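Local coordinates for uncharacterized protein (Bacteroides uniformis, PDB 4JPQ) that is of unknown function but probably binds carbohydrate through a β-rich domain of the carbohydrate-binding family 9 type, at residues A[17-22]-A[134-139]; A[61-66]-A[158-163]; A[72-77]-A[84-89]. All blocks are in the same frame, centred on the assembly; numbering follows the deposited sequence.

Contact 1 (A[17-22]-A[134-139]); sequences SPEGEA and MVKRWS
Lys-136 reaches from strand 136-139 to the loop 17-22 and ends on Ser-17, where NZ donates a hydrogen bond to OG at 2.6 Å. A long, flexible chain suits this place. CG stands anti to the carbonyl carbon (chi1 -61°), and from there the methylenes run out extended, with CD passing 3.5 Å from Pro-18 O. The ammonium group also forms a salt bridge with Glu-19, but NZ to OE2 is 3.4 Å, a weak bond. Ser-17 OG is hydrogen-bonded to Glu-61 as well, which ties the lysine to a second carboxylate through one small hydroxyl. The contact lies at the surface of a β-rich domain of carbohydrate-binding family 9. Here residues 17-21 of the loop between strand 6-11 and helix 23-29 run nearly parallel to 136-138, their end-to-end directions 16° apart, while strand 136-139 itself pairs antiparallel with strand 152-162. Two residues further along, Trp-138 takes over. Gly-20, lacking a side chain, brings bare main chain up to it, with Gly-20 C 3.6 Å from Trp-138 CB. The indole has CG anti to the backbone N (chi1 168°), and Glu-21 CA sits over one face, toward the rim. This CA is 4.0 Å from the centroid of the five-membered ring, close to the ring normal, in a CH-pi contact. Glu-21 CB and CG lie against the CD1-NE1 side of the indole, CG 3.7 Å from Trp-138 NE1, and the two side chains cross obliquely.

Contact 2 (A[61-66]-A[158-163]); sequences EILLHY and VMVIPV
Ile-62 O is approached by two donors of the facing strand: Ile-161 N gives it a hydrogen bond of 2.8 Å, and Val-160 CA adds a CA-H...O contact at 3.5 Å. This is regular antiparallel pairing between strands 61-70 and 152-162, consistent with the β-sandwich fold of the family. Ile-62 with Ile-161 and Leu-64 with Met-159 are the hydrogen-bonded pairs. Each makes two bonds, and in the second Leu-64 N reaches Met-159 O at 2.9 Å. The side chains of these four residues share one face of the sheet, where Leu-64 and Ile-161 touch Phe-92 of strand 89-95 and Ile-62 meets Ile-55. Large aliphatic groups fill such an interior well. Leu-64 and Met-159, here selenomethionine, lie side by side and point the same way, Leu-64 CD1 being 3.9 Å from Met-159 CE. The same methyl comes 3.7 Å from Tyr-66 CE1. On the other face, Val-160 and Val-158 pack against Val-23 of helix 23-29, and Leu-63 lies alongside Val-160 with CD2 3.7 Å from CG1. His-65 is more polar, but both ring nitrogens have partners, ND1 with Arg-54 and NE2 with Glu-156. The apolar side of the same ring is turned to the facing strand, and His-65 CD2 meets Val-158 CG2 at 3.5 Å.

Contact 3 (A[72-77]-A[84-89]); sequences SVRAVA and VWEDAC
The loop leading from strand 72-75 to strand 89-95 doubles back on itself, and Asp-87 fastens its two ends together. Its CG is anti to the carbonyl carbon (chi1 -63°), and the carboxylate beyond it receives two successive backbone N-H groups. Val-76 N binds OD1 at 2.8 Å from well above the carboxylate plane, whereas Ala-77 N binds OD2 at 3.1 Å on the syn side and close to that plane. OD1 also forms a salt bridge with Arg-74, NH1 lying 2.7 Å away, and OD2 has a further partner in Asn-108. A short acidic side chain fits such a place: it brings two acceptors close to the backbone and would offset the positive charge of Arg-74. Arg-74 crosses Asp-87 at about a right angle, with the guanidinium and carboxylate planes 34° apart, and Val-76 CG2 sits over the centre of the guanidinium face. Within this family 9 carbohydrate-binding domain, strand 72-75 pairs with strand 146-150, and the returning chain passes through a 3-10 turn at 84-86 before the next strand. Just after that turn, Ala-88 N donates to Arg-74 O at 3.1 Å. The small CB of Ala-88, pointing toward strand 72-75, comes 4.1 Å from Val-73 CA. At the loop's far end Ala-77 CB meets Val-84 CG1, also at 4.1 Å, and a sulfate ion, probably from the crystallisation liquor, lies about 4 Å from the Ala-77 side chain.

Contacts 1 and 2 are neighbours, with centres 7 Å apart, and their segments alternate along the chain: 17-22, 61-66, 134-139, 158-163. They meet through the adjacent strands 136-139 and 152-162, where the backbones of Trp-138 and Val-158 are hydrogen-bonded. Three antiparallel strands, 61-70, 152-162 and 136-139, thus run side by side, and the N-terminal loop is joined to parts of the chain far off in sequence. Contact 3 lies about 20 Å from both, centre to centre, and touches neither. Its segments come after 61-66 and before 134-139, so it is a local closure made within the chain that the other two contacts span, with strand 72-75 following directly on strand 61-70.

Contact 1 (A[17-22]-A[134-139])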
loop_
_atom_site.group_PDB
_atom_site.type_symbol
_atom_site.label_atom_id
_atom_site.label_comp_id
_atom_site.label_asym_id
_atom_site.label_seq_id
_atom_site.Cartn_x
_atom_site.Cartn_y
_atom_site.Cartn_z
ATOM N N SER A 17 -19.001 6.401 -1.904
ATOM C CA SER A 17 -17.731 5.892 -1.425
ATOM C C SER A 17 -17.953 4.533 -0.736
ATOM O O SER A 17 -18.757 4.450 0.201
ATOM C CB SER A 17 -17.133 6.858 -0.397
ATOM O OG SER A 17 -15.945 6.342 0.171
ATOM N N PRO A 18 -17.261 3.471 -1.193
ATOM C CA PRO A 18 -17.383 2.168 -0.542
ATOM C C PRO A 18 -16.634 2.098 0.789
ATOM O O PRO A 18 -15.612 2.777 0.972
ATOM C CB PRO A 18 -16.714 1.227 -1.535
ATOM C CG PRO A 18 -15.690 2.074 -2.179
ATOM C CD PRO A 18 -16.342 3.408 -2.338
ATOM N N GLU A 19 -17.167 1.284 1.701
ATOM C CA GLU A 19 -16.539 1.025 2.994
ATOM C C GLU A 19 -15.565 -0.127 2.787
ATOM O O GLU A 19 -15.787 -0.979 1.932
ATOM C CB GLU A 19 -17.590 0.722 4.070
ATOM C CG GLU A 19 -18.475 1.934 4.395
ATOM C CD GLU A 19 -17.743 3.112 5.060
ATOM O OE1 GLU A 19 -16.599 2.959 5.559
ATOM O OE2 GLU A 19 -18.328 4.213 5.107
ATOM N N GLY A 20 -14.478 -0.122 3.555
ATOM C CA GLY A 20 -13.417 -1.106 3.423
ATOM C C GLY A 20 -13.844 -2.558 3.437
ATOM O O GLY A 20 -13.394 -3.322 2.574
ATOM N N GLU A 21 -14.711 -2.921 4.401
ATOM C CA GLU A 21 -15.187 -4.320 4.548
ATOM C C GLU A 21 -15.874 -4.839 3.279
ATOM O O GLU A 21 -15.761 -6.032 2.947
ATOM C CB GLU A 21 -16.135 -4.487 5.759
ATOM C CG GLU A 21 -16.346 -5.947 6.208
ATOM C CD GLU A 21 -17.354 -6.109 7.345
ATOM O OE1 GLU A 21 -18.452 -5.520 7.252
ATOM O OE2 GLU A 21 -17.070 -6.849 8.320
ATOM N N ALA A 22 -16.552 -3.940 2.563
ATOM C CA ALA A 22 -17.262 -4.256 1.322
ATOM C C ALA A 22 -16.403 -4.358 0.062
ATOM O O ALA A 22 -16.879 -4.883 -0.940
ATOM C CB ALA A 22 -18.351 -3.219 1.081
HETATM N N MSE A 134 -9.675 10.487 6.037
HETATM C CA MSE A 134 -10.182 10.276 4.673
HETATM C C MSE A 134 -9.958 8.859 4.171
HETATM O O MSE A 134 -10.794 8.339 3.432
HETATM C CB MSE A 134 -9.520 11.219 3.653
HETATM C CG MSE A 134 -9.982 12.658 3.729
HETATM SE SE MSE A 134 -8.716 13.751 2.674
HETATM C CE MSE A 134 -9.340 15.463 3.425
ATOM N N VAL A 135 -8.850 8.230 4.562
ATOM C CA VAL A 135 -8.502 6.888 4.060
ATOM C C VAL A 135 -9.218 5.831 4.875
ATOM O O VAL A 135 -8.884 5.603 6.036
ATOM C CB VAL A 135 -6.984 6.615 4.073
ATOM C CG1 VAL A 135 -6.691 5.219 3.525
ATOM C CG2 VAL A 135 -6.242 7.675 3.262
ATOM N N LYS A 136 -10.211 5.204 4.256
ATOM C CA LYS A 136 -10.981 4.152 4.897
ATOM C C LYS A 136 -10.147 2.898 4.774
ATOM O O LYS A 136 -9.456 2.701 3.777
ATOM C CB LYS A 136 -12.354 3.971 4.250
ATOM C CG LYS A 136 -13.236 5.205 4.322
ATOM C CD LYS A 136 -14.437 5.041 3.391
ATOM C CE LYS A 136 -15.395 6.219 3.480
ATOM N NZ LYS A 136 -16.633 5.961 2.701
ATOM N N ARG A 137 -10.207 2.077 5.817
ATOM C CA ARG A 137 -9.446 0.850 5.921
ATOM C C ARG A 137 -10.258 -0.285 6.506
ATOM O O ARG A 137 -11.284 -0.054 7.162
ATOM C CB ARG A 137 -8.302 1.086 6.878
ATOM C CG ARG A 137 -7.242 2.037 6.381
ATOM C CD ARG A 137 -6.517 2.679 7.550
ATOM N NE ARG A 137 -7.100 3.949 8.010
ATOM C CZ ARG A 137 -6.751 4.595 9.130
ATOM N NH1 ARG A 137 -5.866 4.088 9.997
ATOM N NH2 ARG A 137 -7.325 5.755 9.411
ATOM N N TRP A 138 -9.762 -1.502 6.279
ATOM C CA TRP A 138 -10.312 -2.724 6.872
ATOM C C TRP A 138 -9.241 -3.807 6.835
ATOM O O TRP A 138 -8.514 -3.919 5.844
ATOM C CB TRP A 138 -11.573 -3.212 6.130
ATOM C CG TRP A 138 -12.004 -4.614 6.539
ATOM C CD1 TRP A 138 -12.830 -4.950 7.575
ATOM C CD2 TRP A 138 -11.568 -5.848 5.961
ATOM N NE1 TRP A 138 -12.962 -6.317 7.657
ATOM C CE2 TRP A 138 -12.191 -6.897 6.688
ATOM C CE3 TRP A 138 -10.724 -6.172 4.890
ATOM C CZ2 TRP A 138 -12.004 -8.260 6.369
ATOM C CZ3 TRP A 138 -10.525 -7.549 4.572
ATOM C CH2 TRP A 138 -11.168 -8.567 5.316
ATOM N N SER A 139 -9.176 -4.604 7.898
ATOM C CA SER A 139 -8.292 -5.767 7.961
ATOM C C SER A 139 -8.974 -6.937 8.643
ATOM O O SER A 139 -9.850 -6.745 9.480
ATOM C CB SER A 139 -7.001 -5.445 8.703
ATOM O OG SER A 139 -6.194 -6.607 8.830
#

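Contact 2 (A[61-66]-A[158-163])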
loop_
_atom_site.group_PDB
_atom_site.type_symbol
_atom_site.label_atom_id
_atom_site.label_comp_id
_atom_site.label_asym_id
_atom_site.label_seq_id
_atom_site.Cartn_x
_atom_site.Cartn_y
_atom_site.Cartn_z
ATOM N N GLU A 61 -11.852 7.644 -6.080
ATOM C CA GLU A 61 -11.071 6.870 -5.084
ATOM C C GLU A 61 -10.300 5.692 -5.661
ATOM O O GLU A 61 -10.766 5.071 -6.609
ATOM C CB GLU A 61 -12.043 6.291 -4.044
ATOM C CG GLU A 61 -12.828 7.319 -3.236
ATOM C CD GLU A 61 -14.260 6.924 -3.026
ATOM O OE1 GLU A 61 -15.018 6.847 -4.021
ATOM O OE2 GLU A 61 -14.612 6.699 -1.860
ATOM N N ILE A 62 -9.151 5.385 -5.055
ATOM C CA ILE A 62 -8.334 4.222 -5.404
ATOM C C ILE A 62 -8.679 3.147 -4.380
ATOM O O ILE A 62 -8.676 3.425 -3.177
ATOM C CB ILE A 62 -6.818 4.484 -5.294
ATOM C CG1 ILE A 62 -6.408 5.603 -6.244
ATOM C CG2 ILE A 62 -6.029 3.209 -5.617
ATOM C CD1 ILE A 62 -4.971 6.059 -6.083
ATOM N N LEU A 63 -8.913 1.930 -4.874
ATOM C CA LEU A 63 -9.275 0.778 -4.080
ATOM C C LEU A 63 -8.141 -0.239 -4.130
ATOM O O LEU A 63 -7.810 -0.729 -5.212
ATOM C CB LEU A 63 -10.533 0.141 -4.668
ATOM C CG LEU A 63 -11.749 1.039 -4.867
ATOM C CD1 LEU A 63 -12.898 0.213 -5.414
ATOM C CD2 LEU A 63 -12.161 1.729 -3.576
ATOM N N LEU A 64 -7.563 -0.559 -2.967
ATOM C CA LEU A 64 -6.482 -1.554 -2.827
ATOM C C LEU A 64 -6.905 -2.693 -1.929
ATOM O O LEU A 64 -7.511 -2.445 -0.891
ATOM C CB LEU A 64 -5.261 -0.958 -2.146
ATOM C CG LEU A 64 -4.381 0.020 -2.860
ATOM C CD1 LEU A 64 -3.326 0.518 -1.889
ATOM C CD2 LEU A 64 -3.737 -0.646 -4.060
ATOM N N HIS A 65 -6.515 -3.913 -2.310
ATOM C CA HIS A 65 -6.804 -5.119 -1.568
ATOM C C HIS A 65 -5.560 -5.996 -1.610
ATOM O O HIS A 65 -5.143 -6.392 -2.687
ATOM C CB HIS A 65 -8.024 -5.830 -2.174
ATOM C CG HIS A 65 -8.424 -7.079 -1.452
ATOM N ND1 HIS A 65 -8.782 -8.240 -2.101
ATOM C CD2 HIS A 65 -8.472 -7.363 -0.133
ATOM C CE1 HIS A 65 -9.058 -9.176 -1.215
ATOM N NE2 HIS A 65 -8.882 -8.668 -0.013
ATOM N N TYR A 66 -4.963 -6.234 -0.444
ATOM C CA TYR A 66 -3.792 -7.079 -0.270
ATOM C C TYR A 66 -4.194 -8.369 0.412
ATOM O O TYR A 66 -5.027 -8.342 1.327
ATOM C CB TYR A 66 -2.790 -6.410 0.678
ATOM C CG TYR A 66 -2.117 -5.171 0.173
ATOM C CD1 TYR A 66 -2.686 -3.911 0.385
ATOM C CD2 TYR A 66 -0.872 -5.239 -0.474
ATOM C CE1 TYR A 66 -2.052 -2.751 -0.057
ATOM C CE2 TYR A 66 -0.231 -4.085 -0.919
ATOM C CZ TYR A 66 -0.822 -2.847 -0.704
ATOM O OH TYR A 66 -0.215 -1.701 -1.138
ATOM N N VAL A 158 -7.419 -3.796 3.249
ATOM C CA VAL A 158 -7.983 -2.915 2.251
ATOM C C VAL A 158 -7.772 -1.467 2.618
ATOM O O VAL A 158 -7.868 -1.106 3.786
ATOM C CB VAL A 158 -9.498 -3.164 2.122
ATOM C CG1 VAL A 158 -10.223 -2.060 1.345
ATOM C CG2 VAL A 158 -9.735 -4.507 1.469
HETATM N N MSE A 159 -7.500 -0.663 1.595
HETATM C CA MSE A 159 -7.363 0.780 1.714
HETATM C C MSE A 159 -8.209 1.392 0.628
HETATM O O MSE A 159 -8.119 0.982 -0.535
HETATM C CB MSE A 159 -5.911 1.241 1.511
HETATM C CG MSE A 159 -5.028 0.906 2.701
HETATM SE SE MSE A 159 -3.305 1.827 2.505
HETATM C CE MSE A 159 -2.117 0.382 1.867
ATOM N N VAL A 160 -9.038 2.363 1.003
ATOM C CA VAL A 160 -9.852 3.152 0.063
ATOM C C VAL A 160 -9.255 4.565 0.163
ATOM O O VAL A 160 -9.458 5.254 1.161
ATOM C CB VAL A 160 -11.336 3.137 0.441
ATOM C CG1 VAL A 160 -12.163 3.937 -0.557
ATOM C CG2 VAL A 160 -11.834 1.707 0.532
ATOM N N ILE A 161 -8.477 4.955 -0.842
ATOM C CA ILE A 161 -7.741 6.226 -0.839
ATOM C C ILE A 161 -8.464 7.276 -1.697
ATOM O O ILE A 161 -8.396 7.202 -2.924
ATOM C CB ILE A 161 -6.294 6.008 -1.343
ATOM C CG1 ILE A 161 -5.555 5.017 -0.433
ATOM C CG2 ILE A 161 -5.526 7.328 -1.396
ATOM C CD1 ILE A 161 -4.247 4.506 -1.002
ATOM N N PRO A 162 -9.173 8.241 -1.063
ATOM C CA PRO A 162 -9.810 9.274 -1.886
ATOM C C PRO A 162 -8.779 10.180 -2.543
ATOM O O PRO A 162 -7.696 10.399 -1.997
ATOM C CB PRO A 162 -10.647 10.082 -0.876
ATOM C CG PRO A 162 -10.785 9.183 0.290
ATOM C CD PRO A 162 -9.452 8.500 0.361
ATOM N N VAL A 163 -9.149 10.724 -3.689
ATOM C CA VAL A 163 -8.296 11.628 -4.456
ATOM C C VAL A 163 -7.841 12.851 -3.598
ATOM O O VAL A 163 -6.715 13.333 -3.735
ATOM C CB VAL A 163 -9.024 12.000 -5.769
ATOM C CG1 VAL A 163 -10.162 13.000 -5.526
ATOM C CG2 VAL A 163 -8.056 12.519 -6.785
#

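Contact 3 (A[72-77]-A[84-89])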
loop_
_atom_site.group_PDB
_atom_site.type_symbol
_atom_site.label_atom_id
_atom_site.label_comp_id
_atom_site.label_asym_id
_atom_site.label_seq_id
_atom_site.Cartn_x
_atom_site.Cartn_y
_atom_site.Cartn_z
ATOM N N SER A 72 4.640 -15.091 10.838
ATOM C CA SER A 72 4.271 -14.352 12.054
ATOM C C SER A 72 3.669 -12.993 11.731
ATOM O O SER A 72 3.923 -12.442 10.659
ATOM C CB SER A 72 5.467 -14.178 13.007
ATOM O OG SER A 72 6.470 -13.326 12.478
ATOM N N VAL A 73 2.886 -12.477 12.680
ATOM C CA VAL A 73 2.248 -11.158 12.584
ATOM C C VAL A 73 2.445 -10.375 13.876
ATOM O O VAL A 73 2.628 -10.962 14.941
ATOM C CB VAL A 73 0.752 -11.247 12.224
ATOM C CG1 VAL A 73 0.588 -11.795 10.815
ATOM C CG2 VAL A 73 -0.033 -12.096 13.213
ATOM N N ARG A 74 2.370 -9.053 13.767
ATOM C CA ARG A 74 2.648 -8.132 14.878
ATOM C C ARG A 74 1.990 -6.785 14.585
ATOM O O ARG A 74 1.936 -6.393 13.433
ATOM C CB ARG A 74 4.167 -7.963 14.960
ATOM C CG ARG A 74 4.728 -7.052 16.039
ATOM C CD ARG A 74 6.244 -6.947 15.883
ATOM N NE ARG A 74 6.888 -6.221 16.981
ATOM C CZ ARG A 74 7.065 -4.899 17.067
ATOM N NH1 ARG A 74 6.650 -4.050 16.116
ATOM N NH2 ARG A 74 7.672 -4.406 18.141
ATOM N N ALA A 75 1.490 -6.102 15.609
ATOM C CA ALA A 75 0.858 -4.768 15.447
ATOM C C ALA A 75 0.926 -3.973 16.745
ATOM O O ALA A 75 -0.068 -3.788 17.430
ATOM C CB ALA A 75 -0.568 -4.905 14.966
ATOM N N VAL A 76 2.137 -3.567 17.102
ATOM C CA VAL A 76 2.397 -2.809 18.322
ATOM C C VAL A 76 1.994 -1.329 18.205
ATOM O O VAL A 76 1.553 -0.742 19.196
ATOM C CB VAL A 76 3.889 -2.964 18.771
ATOM C CG1 VAL A 76 4.197 -2.134 20.027
ATOM C CG2 VAL A 76 4.204 -4.442 19.014
ATOM N N ALA A 77 2.143 -0.745 17.017
ATOM C CA ALA A 77 1.884 0.690 16.811
ATOM C C ALA A 77 0.561 1.145 17.421
ATOM O O ALA A 77 -0.477 0.658 17.022
ATOM C CB ALA A 77 1.937 1.025 15.330
ATOM N N VAL A 84 4.783 1.742 11.927
ATOM C CA VAL A 84 4.069 0.609 11.307
ATOM C C VAL A 84 4.941 -0.357 10.504
ATOM O O VAL A 84 4.643 -1.543 10.436
ATOM C CB VAL A 84 2.856 1.069 10.444
ATOM C CG1 VAL A 84 1.839 1.814 11.293
ATOM C CG2 VAL A 84 3.271 1.927 9.248
ATOM N N TRP A 85 5.975 0.169 9.857
ATOM C CA TRP A 85 6.948 -0.635 9.088
ATOM C C TRP A 85 7.618 -1.742 9.936
ATOM O O TRP A 85 8.147 -2.718 9.379
ATOM C CB TRP A 85 8.013 0.263 8.419
ATOM C CG TRP A 85 8.822 1.024 9.409
ATOM C CD1 TRP A 85 9.943 0.598 10.031
ATOM C CD2 TRP A 85 8.532 2.316 9.940
ATOM N NE1 TRP A 85 10.383 1.539 10.932
ATOM C CE2 TRP A 85 9.541 2.615 10.887
ATOM C CE3 TRP A 85 7.511 3.256 9.718
ATOM C CZ2 TRP A 85 9.571 3.823 11.605
ATOM C CZ3 TRP A 85 7.536 4.461 10.425
ATOM C CH2 TRP A 85 8.564 4.735 11.360
ATOM N N GLU A 86 7.627 -1.560 11.261
ATOM C CA GLU A 86 8.169 -2.566 12.200
ATOM C C GLU A 86 7.233 -3.738 12.420
ATOM O O GLU A 86 7.689 -4.855 12.699
ATOM C CB GLU A 86 8.474 -1.932 13.542
ATOM C CG GLU A 86 9.510 -0.826 13.467
ATOM C CD GLU A 86 9.805 -0.216 14.801
ATOM O OE1 GLU A 86 8.978 -0.339 15.736
ATOM O OE2 GLU A 86 10.874 0.394 14.901
ATOM N N ASP A 87 5.934 -3.453 12.338
ATOM C CA ASP A 87 4.859 -4.436 12.446
ATOM C C ASP A 87 4.713 -5.114 11.070
ATOM O O ASP A 87 5.376 -4.707 10.112
ATOM C CB ASP A 87 3.543 -3.718 12.822
ATOM C CG ASP A 87 3.605 -3.035 14.171
ATOM O OD1 ASP A 87 4.168 -3.623 15.118
ATOM O OD2 ASP A 87 3.040 -1.929 14.326
ATOM N N ALA A 88 3.885 -6.166 10.986
ATOM C CA ALA A 88 3.571 -6.827 9.696
ATOM C C ALA A 88 2.827 -5.762 8.919
ATOM O O ALA A 88 1.743 -5.334 9.333
ATOM C CB ALA A 88 2.706 -8.062 9.880
ATOM N N CYS A 89 3.416 -5.334 7.808
ATOM C CA CYS A 89 2.957 -4.156 7.099
ATOM C C CYS A 89 2.969 -4.278 5.592
ATOM O O CYS A 89 3.930 -4.796 5.030
ATOM C CB CYS A 89 3.905 -3.034 7.528
ATOM S SG CYS A 89 3.658 -1.400 6.832
#